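Local coordinates for CLIP-associating protein 2 (Mus musculus, PDB 3WOZ) that probably binds tubulin through its TOG domains, built of HEAT repeats, and so contributes to microtubule dynamics, at residues R37-R41 with I42-R46; E5-A8 with E9-R13. All coordinates share one frame; numbering follows the deposited sequence.

Both contacts are helix N-termini near the start of the chain, their centres 11 Å apart: contact 2 opens helix 7-14 and contact 1 opens helix 41-54. Each has an N-cap side chain accepting from the backbone three residues on, but Ser40 is answered by Glu43 in a capping box, whereas Asp6 caps by itself. Contact 1 lies at the surface, with no buried residue among those touching; contact 2 is partly buried, since Val7, Val10 and Leu11 face helices 19-34 and 41-54. The two are joined directly, Arg37 NH1 probably donating to Glu5 O while Val7 packs on Arg37, Leu39 and Glu43.

Contact 1: R37-R41 with I42-R46; sequences RTLSR and IELKR
Ser40 is the N-cap of helix 41-54, and the first helical turns close behind it as Leu44 N donates to Ser40 O at 3.0 Å and Lys45 N to Arg41 O. The serine hydroxyl reaches forward to the next layer of amides: Ser40 OG accepts from Glu43 N over 3.3 Å, a fairly long bond. Glu43 returns the grip. With CG anti to its own carbonyl carbon (chi1 -75°) and the chain extended beyond, the carboxylate swings back over the cap, and Glu43 OE2 accepts from Ser40 N at 2.6 Å in an almost straight bond (177°). The amide meets OE2 on its anti side, 17° out of the carboxylate plane. This reciprocal pair is a capping box, which marks where the loop after helix 19-34 turns into the next helix of the HEAT-repeat array. Serine suits the cap because its hydroxyl is short enough to reach a backbone amide, and glutamate has the length to span back to it. With an alanine at Glu43 the carboxylate is gone, and Ser40 N would probably be left without this acceptor, the cap being held from one side alone. Beside the polar pair, Leu39 CD1 approaches Leu44 CD1 at 4.3 Å, a loose apolar touch, and both leucines also rest on His77 of helix 60-77.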
loop_
_atom_site.group_PDB
_atom_site.type_symbol
_atom_site.label_atom_id
_atom_site.label_comp_id
_atom_site.label_asym_id
_atom_site.label_seq_id
_atom_site.Cartn_x
_atom_site.Cartn_y
_atom_site.Cartn_z
ATOM N N ARG A 37 1.289 15.718 -20.989
ATOM C CA ARG A 37 2.608 15.713 -21.602
ATOM C C ARG A 37 3.235 14.376 -21.233
ATOM O O ARG A 37 3.561 14.128 -20.069
ATOM C CB ARG A 37 3.435 16.892 -21.080
ATOM C CG ARG A 37 4.896 16.928 -21.521
ATOM C CD ARG A 37 5.134 17.841 -22.724
ATOM N NE ARG A 37 6.463 18.459 -22.663
ATOM C CZ ARG A 37 7.606 17.844 -22.972
ATOM N NH1 ARG A 37 8.758 18.498 -22.874
ATOM N NH2 ARG A 37 7.609 16.576 -23.372
ATOM N N THR A 38 3.376 13.499 -22.218
ATOM C CA THR A 38 3.769 12.120 -21.945
ATOM C C THR A 38 5.265 11.959 -21.705
ATOM O O THR A 38 6.089 12.686 -22.273
ATOM C CB THR A 38 3.317 11.159 -23.061
ATOM O OG1 THR A 38 3.557 11.762 -24.337
ATOM C CG2 THR A 38 1.834 10.831 -22.920
ATOM N N LEU A 39 5.597 10.992 -20.857
ATOM C CA LEU A 39 6.979 10.703 -20.511
ATOM C C LEU A 39 7.501 9.525 -21.320
ATOM O O LEU A 39 6.739 8.637 -21.703
ATOM C CB LEU A 39 7.098 10.401 -19.012
ATOM C CG LEU A 39 6.472 11.382 -18.011
ATOM C CD1 LEU A 39 6.547 10.810 -16.607
ATOM C CD2 LEU A 39 7.140 12.744 -18.064
ATOM N N SER A 40 8.804 9.529 -21.586
ATOM C CA SER A 40 9.472 8.363 -22.145
ATOM C C SER A 40 9.653 7.327 -21.037
ATOM O O SER A 40 9.382 7.603 -19.861
ATOM C CB SER A 40 10.825 8.743 -22.752
ATOM O OG SER A 40 11.871 8.611 -21.806
ATOM N N ARG A 41 10.113 6.141 -21.421
ATOM C CA ARG A 41 10.273 5.028 -20.495
ATOM C C ARG A 41 11.348 5.311 -19.447
ATOM O O ARG A 41 11.142 5.033 -18.261
ATOM C CB ARG A 41 10.594 3.746 -21.261
ATOM C CG ARG A 41 10.378 2.466 -20.477
ATOM C CD ARG A 41 11.057 1.290 -21.163
ATOM N NE ARG A 41 10.462 0.992 -22.468
ATOM C CZ ARG A 41 9.675 -0.053 -22.717
ATOM N NH1 ARG A 41 9.187 -0.232 -23.936
ATOM N NH2 ARG A 41 9.378 -0.919 -21.754
ATOM N N ILE A 42 12.482 5.869 -19.874
ATOM C CA ILE A 42 13.563 6.192 -18.935
ATOM C C ILE A 42 13.231 7.416 -18.074
ATOM O O ILE A 42 13.728 7.541 -16.957
ATOM C CB ILE A 42 14.968 6.359 -19.603
ATOM C CG1 ILE A 42 15.140 7.745 -20.224
ATOM C CG2 ILE A 42 15.260 5.238 -20.603
ATOM C CD1 ILE A 42 16.485 8.385 -19.903
ATOM N N GLU A 43 12.397 8.309 -18.597
ATOM C CA GLU A 43 11.925 9.455 -17.825
ATOM C C GLU A 43 11.022 8.983 -16.687
ATOM O O GLU A 43 11.182 9.420 -15.543
ATOM C CB GLU A 43 11.192 10.455 -18.721
ATOM C CG GLU A 43 12.119 11.284 -19.613
ATOM C CD GLU A 43 11.375 12.089 -20.668
ATOM O OE1 GLU A 43 11.892 13.148 -21.078
ATOM O OE2 GLU A 43 10.276 11.667 -21.088
ATOM N N LEU A 44 10.095 8.080 -17.010
ATOM C CA LEU A 44 9.202 7.482 -16.022
ATOM C C LEU A 44 9.988 6.718 -14.960
ATOM O O LEU A 44 9.682 6.812 -13.772
ATOM C CB LEU A 44 8.177 6.556 -16.692
ATOM C CG LEU A 44 7.223 5.804 -15.756
ATOM C CD1 LEU A 44 6.153 6.738 -15.212
ATOM C CD2 LEU A 44 6.585 4.611 -16.448
ATOM N N LYS A 45 10.995 5.965 -15.398
ATOM C CA LYS A 45 11.877 5.235 -14.492
ATOM C C LYS A 45 12.580 6.195 -13.525
ATOM O O LYS A 45 12.621 5.948 -12.321
ATOM C CB LYS A 45 12.897 4.412 -15.282
ATOM C CG LYS A 45 13.811 3.543 -14.427
ATOM C CD LYS A 45 14.844 2.825 -15.290
ATOM C CE LYS A 45 15.806 2.000 -14.441
ATOM N NZ LYS A 45 15.124 0.856 -13.769
ATOM N N ARG A 46 13.109 7.292 -14.061
ATOM C CA ARG A 46 13.760 8.322 -13.253
ATOM C C ARG A 46 12.782 8.988 -12.275
ATOM O O ARG A 46 13.134 9.245 -11.121
ATOM C CB ARG A 46 14.438 9.364 -14.151
ATOM C CG ARG A 46 14.983 10.590 -13.419
ATOM C CD ARG A 46 16.151 11.205 -14.173
ATOM N NE ARG A 46 16.315 12.639 -13.915
ATOM C CZ ARG A 46 16.923 13.158 -12.850
ATOM N NH1 ARG A 46 17.419 12.368 -11.903
ATOM N NH2 ARG A 46 17.024 14.475 -12.726
#

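Contact 2: E5-A8 with E9-R13; sequences EDVA and EVLNR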
loop_
_atom_site.group_PDB
_atom_site.type_symbol
_atom_site.label_atom_id
_atom_site.label_comp_id
_atom_site.label_asym_id
_atom_site.label_seq_id
_atom_site.Cartn_x
_atom_site.Cartn_y
_atom_site.Cartn_z
ATOM N N GLU A 5 8.299 23.764 -18.970
ATOM C CA GLU A 5 7.661 22.668 -19.715
ATOM C C GLU A 5 8.631 21.577 -20.192
ATOM O O GLU A 5 8.220 20.626 -20.865
ATOM C CB GLU A 5 6.830 23.212 -20.892
ATOM C CG GLU A 5 7.639 23.813 -22.046
ATOM C CD GLU A 5 7.858 25.316 -21.915
ATOM O OE1 GLU A 5 8.302 25.781 -20.842
ATOM O OE2 GLU A 5 7.594 26.036 -22.905
ATOM N N ASP A 6 9.908 21.715 -19.846
ATOM C CA ASP A 6 10.913 20.705 -20.176
ATOM C C ASP A 6 10.907 19.590 -19.131
ATOM O O ASP A 6 11.067 19.855 -17.935
ATOM C CB ASP A 6 12.305 21.341 -20.264
ATOM C CG ASP A 6 13.370 20.363 -20.722
ATOM O OD1 ASP A 6 13.293 19.891 -21.878
ATOM O OD2 ASP A 6 14.290 20.069 -19.930
ATOM N N VAL A 7 10.735 18.348 -19.588
ATOM C CA VAL A 7 10.634 17.188 -18.692
ATOM C C VAL A 7 11.907 16.956 -17.868
ATOM O O VAL A 7 11.840 16.849 -16.639
ATOM C CB VAL A 7 10.234 15.892 -19.448
ATOM C CG1 VAL A 7 10.290 14.685 -18.516
ATOM C CG2 VAL A 7 8.838 16.030 -20.039
ATOM N N ALA A 8 13.053 16.887 -18.546
ATOM C CA ALA A 8 14.340 16.674 -17.876
ATOM C C ALA A 8 14.582 17.697 -16.762
ATOM O O ALA A 8 15.049 17.344 -15.681
ATOM C CB ALA A 8 15.481 16.693 -18.888
ATOM N N GLU A 9 14.237 18.954 -17.033
ATOM C CA GLU A 9 14.395 20.043 -16.069
ATOM C C GLU A 9 13.401 19.963 -14.907
ATOM O O GLU A 9 13.770 20.224 -13.762
ATOM C CB GLU A 9 14.299 21.406 -16.774
ATOM C CG GLU A 9 14.412 22.631 -15.855
ATOM C CD GLU A 9 15.831 22.910 -15.357
ATOM O OE1 GLU A 9 16.608 21.954 -15.127
ATOM O OE2 GLU A 9 16.169 24.103 -15.187
ATOM N N VAL A 10 12.149 19.619 -15.208
ATOM C CA VAL A 10 11.135 19.428 -14.171
ATOM C C VAL A 10 11.600 18.356 -13.186
ATOM O O VAL A 10 11.547 18.558 -11.972
ATOM C CB VAL A 10 9.742 19.082 -14.765
ATOM C CG1 VAL A 10 8.829 18.468 -13.709
ATOM C CG2 VAL A 10 9.090 20.320 -15.356
ATOM N N LEU A 11 12.086 17.238 -13.723
ATOM C CA LEU A 11 12.585 16.133 -12.910
ATOM C C LEU A 11 13.837 16.531 -12.131
ATOM O O LEU A 11 14.021 16.096 -10.992
ATOM C CB LEU A 11 12.835 14.885 -13.768
ATOM C CG LEU A 11 11.614 14.261 -14.466
ATOM C CD1 LEU A 11 12.013 13.038 -15.280
ATOM C CD2 LEU A 11 10.513 13.899 -13.472
ATOM N N ASN A 12 14.677 17.369 -12.743
ATOM C CA ASN A 12 15.846 17.944 -12.069
ATOM C C ASN A 12 15.459 18.754 -10.833
ATOM O O ASN A 12 16.085 18.628 -9.783
ATOM C CB ASN A 12 16.660 18.830 -13.026
ATOM C CG ASN A 12 17.529 18.029 -13.989
ATOM O OD1 ASN A 12 17.804 16.845 -13.779
ATOM N ND2 ASN A 12 17.972 18.685 -15.054
ATOM N N ARG A 13 14.424 19.578 -10.972
ATOM C CA ARG A 13 13.932 20.406 -9.871
ATOM C C ARG A 13 13.324 19.561 -8.744
ATOM O O ARG A 13 13.481 19.890 -7.569
ATOM C CB ARG A 13 12.926 21.444 -10.379
ATOM C CG ARG A 13 13.533 22.526 -11.263
ATOM C CD ARG A 13 12.458 23.392 -11.905
ATOM N NE ARG A 13 13.047 24.500 -12.658
ATOM C CZ ARG A 13 12.361 25.502 -13.208
ATOM N NH1 ARG A 13 11.036 25.557 -13.106
ATOM N NH2 ARG A 13 13.008 26.460 -13.867
#
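Asp6 lays its carboxylate across the start of Glu9, where OD2 lies 3.4 Å from Glu9 CB and accepts from Glu9 N at 3.1 Å. This is the N-cap of helix 7-14. CG stands anti to the aspartate's own backbone N (chi1 -175°), which carries the acid forward to the amide; the N-H comes from above the carboxylate plane, 37° out of it, and the bond is bent to 144°. Aspartate suits the position, having a short side chain and a negative charge beside the amides that open a helix. The backbone bonds of the first turns follow the usual i to i+4 pattern: Val10 N donates to Asp6 O, Leu11 N to Val7 O at 3.0 Å with the donor nearly along the C=O axis, and Asn12 N to Ala8 O.

On the inner side Val7 and Leu11, one turn apart, run side by side and point the same way, Val7 CG1 meeting Leu11 CD1 at 4.0 Å. Val10 CG2 lies beyond the carbonyl oxygen of Asp6, tilted from the carbonyl plane, 3.3 Å from Asp6 O. These branched apolar residues fit a buried face: Val7 and Val10 pack on Leu32 of helix 19-34, and Leu11 on Leu47 and Ile50 of helix 41-54. On the outer side the small Ala8 is exposed, and Asn12 folds back beside it, with CG 3.1 Å from Ala8 O.

Asp6 and Glu9 cross at about a right angle, and Glu9 bends at chi2 so that its carboxylate leads off, OE1 standing 5.7 Å from Asp6 OD2. The like charges are thus kept apart, and both acids, lying in the first turn, would probably be favoured by the positive end of the helix dipole.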